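Local atomic coordinates of 6-aminohexanoate-cyclic-dimer hydrolase (Arthrobacter sp., PDB entry 3A2Q), a protein that hydrolyses one amide bond of the cyclic dimer of 6-aminohexanoic acid, a by-product of nylon-6 manufacture, to give the linear dimer. Residues A[69-74]-A[112-117]; A[140-145]-A[445-450]. The protein carries 1 engineered substitution. All blocks are in the same frame, centred on the assembly; numbering follows the deposited sequence.

Contact 1 (A[69-74]-A[112-117]); sequences YLLKDL and FVLLGK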
ATOM      1  N   TYR A  69      15.708   2.077  -2.375  1.00 32.39           N
ATOM      2  CA  TYR A  69      14.291   1.891  -2.080  1.00 31.78           C
ATOM      3  C   TYR A  69      13.689   3.257  -1.785  1.00 31.25           C
ATOM      4  O   TYR A  69      14.409   4.207  -1.471  1.00 31.55           O
ATOM      5  CB  TYR A  69      14.089   0.937  -0.891  1.00 28.27           C
ATOM      6  CG  TYR A  69      14.081   1.585   0.473  1.00 32.77           C
ATOM      7  CD1 TYR A  69      12.882   1.920   1.100  1.00 30.12           C
ATOM      8  CD2 TYR A  69      15.273   1.841   1.151  1.00 34.05           C
ATOM      9  CE1 TYR A  69      12.867   2.487   2.374  1.00 31.22           C
ATOM     10  CE2 TYR A  69      15.269   2.410   2.424  1.00 31.81           C
ATOM     11  CZ  TYR A  69      14.064   2.728   3.029  1.00 34.18           C
ATOM     12  OH  TYR A  69      14.056   3.281   4.287  1.00 33.27           O
ATOM     13  N   LEU A  70      12.370   3.355  -1.902  1.00 29.15           N
ATOM     14  CA  LEU A  70      11.672   4.607  -1.663  1.00 29.91           C
ATOM     15  C   LEU A  70      10.713   4.508  -0.480  1.00 30.28           C
ATOM     16  O   LEU A  70      10.124   3.459  -0.222  1.00 29.20           O
ATOM     17  CB  LEU A  70      10.928   5.026  -2.933  1.00 26.74           C
ATOM     18  CG  LEU A  70      11.860   5.450  -4.071  1.00 30.44           C
ATOM     19  CD1 LEU A  70      11.113   5.471  -5.393  1.00 29.39           C
ATOM     20  CD2 LEU A  70      12.451   6.813  -3.744  1.00 28.99           C
ATOM     21  N   LEU A  71      10.561   5.627   0.218  1.00 31.13           N
ATOM     22  CA  LEU A  71       9.728   5.721   1.408  1.00 32.03           C
ATOM     23  C   LEU A  71       8.582   6.710   1.220  1.00 31.48           C
ATOM     24  O   LEU A  71       8.779   7.805   0.704  1.00 33.90           O
ATOM     25  CB  LEU A  71      10.611   6.174   2.573  1.00 32.32           C
ATOM     26  CG  LEU A  71      10.120   6.119   4.015  1.00 37.55           C
ATOM     27  CD1 LEU A  71      10.027   4.667   4.452  1.00 33.30           C
ATOM     28  CD2 LEU A  71      11.096   6.881   4.906  1.00 36.50           C
ATOM     29  N   LYS A  72       7.385   6.326   1.646  1.00 29.59           N
ATOM     30  CA  LYS A  72       6.220   7.199   1.536  1.00 30.52           C
ATOM     31  C   LYS A  72       6.394   8.313   2.564  1.00 32.20           C
ATOM     32  O   LYS A  72       6.860   8.058   3.671  1.00 31.00           O
ATOM     33  CB  LYS A  72       4.941   6.414   1.839  1.00 26.64           C
ATOM     34  CG  LYS A  72       3.644   7.197   1.672  1.00 29.21           C
ATOM     35  CD  LYS A  72       2.452   6.325   2.025  1.00 27.34           C
ATOM     36  CE  LYS A  72       1.127   7.001   1.703  1.00 30.59           C
ATOM     37  NZ  LYS A  72      -0.044   6.176   2.138  1.00 27.98           N
ATOM     38  N   ASP A  73       6.034   9.543   2.204  1.00 31.62           N
ATOM     39  CA  ASP A  73       6.173  10.650   3.144  1.00 32.14           C
ATOM     40  C   ASP A  73       4.957  10.731   4.057  1.00 32.19           C
ATOM     41  O   ASP A  73       4.258  11.748   4.113  1.00 34.82           O
ATOM     42  CB  ASP A  73       6.377  11.979   2.402  1.00 32.25           C
ATOM     43  CG  ASP A  73       6.643  13.138   3.353  1.00 37.80           C
ATOM     44  OD1 ASP A  73       7.355  12.929   4.359  1.00 36.25           O
ATOM     45  OD2 ASP A  73       6.152  14.255   3.093  1.00 36.21           O
ATOM     46  N   LEU A  74       4.715   9.636   4.773  1.00 32.66           N
ATOM     47  CA  LEU A  74       3.598   9.533   5.701  1.00 35.11           C
ATOM     48  C   LEU A  74       3.894   8.435   6.727  1.00 39.20           C
ATOM     49  O   LEU A  74       4.458   7.386   6.385  1.00 34.08           O
ATOM     50  CB  LEU A  74       2.312   9.180   4.947  1.00 33.60           C
ATOM     51  CG  LEU A  74       1.005   9.243   5.738  1.00 35.75           C
ATOM     52  CD1 LEU A  74       0.663  10.695   6.070  1.00 37.56           C
ATOM     53  CD2 LEU A  74      -0.111   8.622   4.914  1.00 24.19           C
ATOM     54  N   PHE A 112      19.817  -1.756   2.221  1.00 37.72           N
ATOM     55  CA  PHE A 112      19.072  -0.879   1.319  1.00 36.64           C
ATOM     56  C   PHE A 112      19.514   0.566   1.529  1.00 35.46           C
ATOM     57  O   PHE A 112      19.940   0.931   2.625  1.00 36.93           O
ATOM     58  CB  PHE A 112      17.565  -0.990   1.601  1.00 33.90           C
ATOM     59  CG  PHE A 112      16.934  -2.266   1.100  1.00 36.91           C
ATOM     60  CD1 PHE A 112      16.685  -2.448  -0.257  1.00 37.51           C
ATOM     61  CD2 PHE A 112      16.579  -3.280   1.983  1.00 34.17           C
ATOM     62  CE1 PHE A 112      16.090  -3.623  -0.727  1.00 33.05           C
ATOM     63  CE2 PHE A 112      15.984  -4.460   1.524  1.00 30.70           C
ATOM     64  CZ  PHE A 112      15.741  -4.630   0.169  1.00 34.31           C
ATOM     65  N   VAL A 113      19.424   1.389   0.488  1.00 34.54           N
ATOM     66  CA  VAL A 113      19.798   2.797   0.613  1.00 33.52           C
ATOM     67  C   VAL A 113      18.568   3.671   0.356  1.00 34.88           C
ATOM     68  O   VAL A 113      17.866   3.491  -0.637  1.00 35.29           O
ATOM     69  CB  VAL A 113      20.954   3.184  -0.373  1.00 40.23           C
ATOM     70  CG1 VAL A 113      22.113   2.202  -0.222  1.00 35.09           C
ATOM     71  CG2 VAL A 113      20.464   3.207  -1.809  1.00 36.89           C
ATOM     72  N   LEU A 114      18.296   4.600   1.270  1.00 34.55           N
ATOM     73  CA  LEU A 114      17.141   5.482   1.142  1.00 34.60           C
ATOM     74  C   LEU A 114      17.348   6.490   0.019  1.00 38.83           C
ATOM     75  O   LEU A 114      18.095   7.458   0.170  1.00 38.27           O
ATOM     76  CB  LEU A 114      16.883   6.214   2.461  1.00 31.68           C
ATOM     77  CG  LEU A 114      15.649   7.113   2.483  1.00 31.42           C
ATOM     78  CD1 LEU A 114      14.440   6.324   1.997  1.00 30.76           C
ATOM     79  CD2 LEU A 114      15.419   7.644   3.893  1.00 33.30           C
ATOM     80  N   LEU A 115      16.670   6.259  -1.103  1.00 38.70           N
ATOM     81  CA  LEU A 115      16.782   7.115  -2.280  1.00 38.91           C
ATOM     82  C   LEU A 115      15.928   8.376  -2.230  1.00 38.70           C
ATOM     83  O   LEU A 115      16.271   9.384  -2.846  1.00 41.24           O
ATOM     84  CB  LEU A 115      16.425   6.314  -3.537  1.00 39.65           C
ATOM     85  CG  LEU A 115      16.676   6.989  -4.886  1.00 38.08           C
ATOM     86  CD1 LEU A 115      18.172   7.256  -5.047  1.00 36.59           C
ATOM     87  CD2 LEU A 115      16.174   6.088  -6.011  1.00 38.68           C
ATOM     88  N   GLY A 116      14.813   8.322  -1.509  1.00 37.99           N
ATOM     89  CA  GLY A 116      13.945   9.482  -1.421  1.00 35.73           C
ATOM     90  C   GLY A 116      12.551   9.147  -0.926  1.00 35.68           C
ATOM     91  O   GLY A 116      12.274   8.004  -0.563  1.00 34.65           O
ATOM     92  N   LYS A 117      11.675  10.147  -0.908  1.00 33.69           N
ATOM     93  CA  LYS A 117      10.303   9.958  -0.452  1.00 35.59           C
ATOM     94  C   LYS A 117       9.290  10.099  -1.589  1.00 36.38           C
ATOM     95  O   LYS A 117       9.505  10.861  -2.533  1.00 37.86           O
ATOM     96  CB  LYS A 117       9.968  10.959   0.650  1.00 34.94           C
ATOM     97  CG  LYS A 117      10.777  10.794   1.922  1.00 38.37           C
ATOM     98  CD  LYS A 117      10.195  11.680   2.999  1.00 42.38           C
ATOM     99  CE  LYS A 117      10.766  11.385   4.367  1.00 38.60           C
ATOM    100  NZ  LYS A 117       9.953  12.095   5.396  1.00 42.20           N
TER
HETATM  101  O   HOH W   1       8.600   9.480   5.557  1.00 40.27           O

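Contact 2 (A[140-145]-A[445-450]); sequences PWNLGR and DGMPIG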
ATOM      1  N   PRO A 140       2.467   5.879 -14.951  1.00 28.27           N
ATOM      2  CA  PRO A 140       3.475   5.569 -15.971  1.00 29.68           C
ATOM      3  C   PRO A 140       2.874   4.851 -17.182  1.00 32.81           C
ATOM      4  O   PRO A 140       3.416   4.915 -18.286  1.00 33.01           O
ATOM      5  CB  PRO A 140       4.474   4.687 -15.221  1.00 29.55           C
ATOM      6  CG  PRO A 140       4.322   5.126 -13.787  1.00 31.30           C
ATOM      7  CD  PRO A 140       2.845   5.319 -13.642  1.00 30.86           C
ATOM      8  N   TRP A 141       1.756   4.161 -16.970  1.00 31.12           N
ATOM      9  CA  TRP A 141       1.100   3.438 -18.052  1.00 29.20           C
ATOM     10  C   TRP A 141       0.252   4.372 -18.912  1.00 30.67           C
ATOM     11  O   TRP A 141      -0.006   4.083 -20.076  1.00 31.56           O
ATOM     12  CB  TRP A 141       0.220   2.307 -17.496  1.00 28.23           C
ATOM     13  CG  TRP A 141       0.984   1.262 -16.732  1.00 26.62           C
ATOM     14  CD1 TRP A 141       1.417   1.344 -15.440  1.00 30.02           C
ATOM     15  CD2 TRP A 141       1.446   0.000 -17.231  1.00 24.28           C
ATOM     16  NE1 TRP A 141       2.125   0.212 -15.102  1.00 28.80           N
ATOM     17  CE2 TRP A 141       2.159  -0.630 -16.183  1.00 29.78           C
ATOM     18  CE3 TRP A 141       1.329  -0.659 -18.462  1.00 26.06           C
ATOM     19  CZ2 TRP A 141       2.755  -1.890 -16.330  1.00 30.84           C
ATOM     20  CZ3 TRP A 141       1.926  -1.919 -18.607  1.00 30.51           C
ATOM     21  CH2 TRP A 141       2.628  -2.516 -17.545  1.00 27.51           C
ATOM     22  N   ASN A 142      -0.183   5.482 -18.322  1.00 29.38           N
ATOM     23  CA  ASN A 142      -0.999   6.482 -19.008  1.00 28.82           C
ATOM     24  C   ASN A 142      -0.984   7.746 -18.146  1.00 29.07           C
ATOM     25  O   ASN A 142      -1.687   7.827 -17.143  1.00 28.08           O
ATOM     26  CB  ASN A 142      -2.433   5.975 -19.158  1.00 29.47           C
ATOM     27  CG  ASN A 142      -3.260   6.844 -20.068  1.00 30.33           C
ATOM     28  OD1 ASN A 142      -3.186   8.069 -20.008  1.00 32.28           O
ATOM     29  ND2 ASN A 142      -4.072   6.214 -20.910  1.00 33.16           N
ATOM     30  N   LEU A 143      -0.191   8.732 -18.555  1.00 30.68           N
ATOM     31  CA  LEU A 143      -0.037   9.980 -17.800  1.00 30.43           C
ATOM     32  C   LEU A 143      -1.309  10.760 -17.476  1.00 29.97           C
ATOM     33  O   LEU A 143      -1.305  11.635 -16.605  1.00 29.94           O
ATOM     34  CB  LEU A 143       0.964  10.887 -18.517  1.00 31.85           C
ATOM     35  CG  LEU A 143       2.350  10.255 -18.677  1.00 31.75           C
ATOM     36  CD1 LEU A 143       3.266  11.193 -19.450  1.00 41.32           C
ATOM     37  CD2 LEU A 143       2.931   9.940 -17.301  1.00 32.80           C
ATOM     38  N   GLY A 144      -2.399  10.450 -18.163  1.00 29.45           N
ATOM     39  CA  GLY A 144      -3.639  11.144 -17.879  1.00 30.98           C
ATOM     40  C   GLY A 144      -4.458  10.405 -16.840  1.00 30.42           C
ATOM     41  O   GLY A 144      -5.558  10.832 -16.493  1.00 30.81           O
ATOM     42  N   ARG A 145      -3.914   9.302 -16.322  1.00 29.78           N
ATOM     43  CA  ARG A 145      -4.623   8.494 -15.331  1.00 27.30           C
ATOM     44  C   ARG A 145      -4.031   8.558 -13.931  1.00 26.43           C
ATOM     45  O   ARG A 145      -2.841   8.789 -13.750  1.00 26.63           O
ATOM     46  CB  ARG A 145      -4.647   7.019 -15.753  1.00 25.62           C
ATOM     47  CG  ARG A 145      -5.309   6.714 -17.076  1.00 27.53           C
ATOM     48  CD  ARG A 145      -6.812   6.941 -17.062  1.00 30.37           C
ATOM     49  NE  ARG A 145      -7.389   6.467 -18.317  1.00 32.15           N
ATOM     50  CZ  ARG A 145      -8.004   5.299 -18.476  1.00 37.24           C
ATOM     51  NH1 ARG A 145      -8.150   4.468 -17.451  1.00 30.56           N
ATOM     52  NH2 ARG A 145      -8.443   4.944 -19.677  1.00 33.60           N
ATOM     53  N   ASP A 445      -7.890  -1.154 -22.605  1.00 29.39           N
ATOM     54  CA  ASP A 445      -7.228   0.058 -23.064  1.00 29.91           C
ATOM     55  C   ASP A 445      -5.839   0.234 -22.452  1.00 31.59           C
ATOM     56  O   ASP A 445      -5.353   1.353 -22.281  1.00 31.56           O
ATOM     57  CB  ASP A 445      -8.121   1.302 -22.862  1.00 31.98           C
ATOM     58  CG  ASP A 445      -8.359   1.653 -21.409  1.00 37.17           C
ATOM     59  OD1 ASP A 445      -8.101   0.819 -20.519  1.00 30.03           O
ATOM     60  OD2 ASP A 445      -8.830   2.789 -21.164  1.00 32.84           O
ATOM     61  N   GLY A 446      -5.215  -0.902 -22.122  1.00 27.96           N
ATOM     62  CA  GLY A 446      -3.857  -0.923 -21.603  1.00 25.95           C
ATOM     63  C   GLY A 446      -3.514  -0.533 -20.177  1.00 25.92           C
ATOM     64  O   GLY A 446      -2.343  -0.266 -19.886  1.00 24.61           O
ATOM     65  N   MET A 447      -4.503  -0.500 -19.290  1.00 25.72           N
ATOM     66  CA  MET A 447      -4.262  -0.139 -17.898  1.00 24.74           C
ATOM     67  C   MET A 447      -4.195  -1.398 -17.023  1.00 20.83           C
ATOM     68  O   MET A 447      -5.006  -2.304 -17.167  1.00 24.52           O
ATOM     69  CB  MET A 447      -5.377   0.779 -17.386  1.00 26.71           C
ATOM     70  CG  MET A 447      -5.491   2.115 -18.117  1.00 26.50           C
ATOM     71  SD  MET A 447      -3.943   3.020 -18.124  1.00 27.72           S
ATOM     72  CE  MET A 447      -3.837   3.539 -16.415  1.00 31.10           C
ATOM     73  N   PRO A 448      -3.218  -1.461 -16.106  1.00 23.61           N
ATOM     74  CA  PRO A 448      -3.082  -2.631 -15.226  1.00 22.49           C
ATOM     75  C   PRO A 448      -4.308  -2.906 -14.356  1.00 21.30           C
ATOM     76  O   PRO A 448      -4.978  -1.980 -13.890  1.00 24.19           O
ATOM     77  CB  PRO A 448      -1.846  -2.297 -14.391  1.00 22.46           C
ATOM     78  CG  PRO A 448      -1.045  -1.395 -15.300  1.00 23.08           C
ATOM     79  CD  PRO A 448      -2.110  -0.514 -15.901  1.00 21.83           C
ATOM     80  N   ILE A 449      -4.596  -4.189 -14.158  1.00 21.74           N
ATOM     81  CA  ILE A 449      -5.710  -4.647 -13.325  1.00 20.98           C
ATOM     82  C   ILE A 449      -5.122  -5.670 -12.353  1.00 22.11           C
ATOM     83  O   ILE A 449      -4.586  -6.693 -12.769  1.00 24.34           O
ATOM     84  CB  ILE A 449      -6.826  -5.337 -14.164  1.00 22.42           C
ATOM     85  CG1 ILE A 449      -7.524  -4.312 -15.055  1.00 21.40           C
ATOM     86  CG2 ILE A 449      -7.837  -6.023 -13.247  1.00 23.67           C
ATOM     87  CD1 ILE A 449      -8.653  -4.895 -15.907  1.00 25.11           C
ATOM     88  N   GLY A 450      -5.213  -5.390 -11.058  1.00 23.15           N
ATOM     89  CA  GLY A 450      -4.674  -6.326 -10.089  1.00 22.75           C
ATOM     90  C   GLY A 450      -5.650  -7.400  -9.642  1.00 23.18           C
ATOM     91  O   GLY A 450      -6.870  -7.217  -9.685  1.00 22.08           O
TER
HETATM   92  O   HOH W   2      -3.961   3.626 -21.601  1.00 47.02           O
HETATM   93  O   HOH W   3      -9.711   2.424 -18.606  1.00 47.96           O

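Contact 1 (A[69-74]-A[112-117])
Three groups grip the ammonium nitrogen of Lys117: Lys117 NZ gives a salt-bridging hydrogen bond of 2.9 Å to Asp73 OD1, another to the carbonyl O of Ile82, and a third to a water that itself donates to Lys72 O. The lysine approaches OD1 on its anti side, 28° out of the carboxylate plane. Its chain, extended beyond CG, runs past the aspartate, so that Lys117 CD lies 3.9 Å from Asp73 CB. The carboxylate has further partners in the loop after strand 68-72: Asn83 binds OD1, while the Thr84 hydroxyl and the Ser85 amide bind OD2. With both oxygens held, its rotation should be fixed, and the mutual attraction of the two charges probably favours the ionised forms of both.

Before this pair in both strands, the backbones run as parallel neighbours in the central sheet of the amidase fold. Leu115 N bonds to Tyr69 O at 3.1 Å, and Leu71 N to Gly116 O at 3.0 Å with a nearly straight N-H...O angle of 171°. Strand 68-72 ends in Lys72, a charge-relay residue by similarity, whose NZ is hydrogen-bonded to the Ser150 hydroxyl.

Tyr69, Leu71, Leu114 and Lys117 share one face of the sheet. Tyr69 carries CG between its backbone N and carbonyl carbon (chi1 88°), which lays the ring alongside the partner strand. There Leu114 CD1 sits over a ring face in a CH-pi contact, 4.2 Å from the Tyr69 ring centroid, and also touches Leu71 CB at 3.9 Å. Phe112 CB packs against Tyr69 CD2, the two side chains crossing at about a right angle. Helix 102-110 covers this face through Val104 and Met107. On the reverse face, Leu70 CD2 rests against Leu115 CB and the backbone of Gly116.

Contact 2 (A[140-145]-A[445-450])
Arg145 and Asp445 meet tip to tip in a salt bridge, with Arg145 NH2 2.6 Å from Asp445 OD2 on the syn side of the carboxylate. The bond is bent (132° at the hydrogen), and the guanidinium and carboxylate planes stand 50° apart. A water accepts from Arg145 NH1 and donates to Asp445 OD2, while Ser443 OG binds OD1. A second water joins Asn142 ND2 to Asp445 O; Asn142 OD1 meanwhile accepts from Gly144 N in an Asx turn, which helps to hold the amide in the type I turn from Asn142 to Arg145.

The apolar contacts begin with Pro448 CG, which lies squarely over the indole of Trp141, 3.4 Å from the centroid of its five-membered ring, a close CH-pi contact. Met447, its chain bent at chi2 and chi3, folds its thioether against the 142-145 turn: Met447 SD touches Asn142 CB at 3.5 Å, and Met447 CE reaches Arg145 CG at 3.6 Å. Met447 CG lies over a face of the guanidinium.

The loop is thereby joined to the start of strand 448-455. Trp141 also packs on Met442 of strand 435-442 and donates through NE1 to Cys182 O, while Pro140 and Leu143 rest on helix 24-42.

Contacts 1 and 2 follow one another along the chain and meet different parts of the same mixed sheet: strands 68-72 and 113-118 lie toward one end, whereas strand 448-455 lies beyond the 165-170, 211-216, 185-188 and 435-442 strands. Their centres are 24 Å apart, and their nearest atoms about 11 Å apart. Contact 1 borders the probable catalytic centre: it holds Lys72, assigned with Ser150 to the charge relay by similarity, and the Asp73 side chain is about 11 Å from that of Ser150 and about 12 Å from a bound 6-aminohexanoic acid. Contact 2 lies away from these sites, although its 140-145 loop precedes Ser150 in the chain. The acyl-ester position, assigned by similarity, is Ala174, an engineered substitution, outside both contacts.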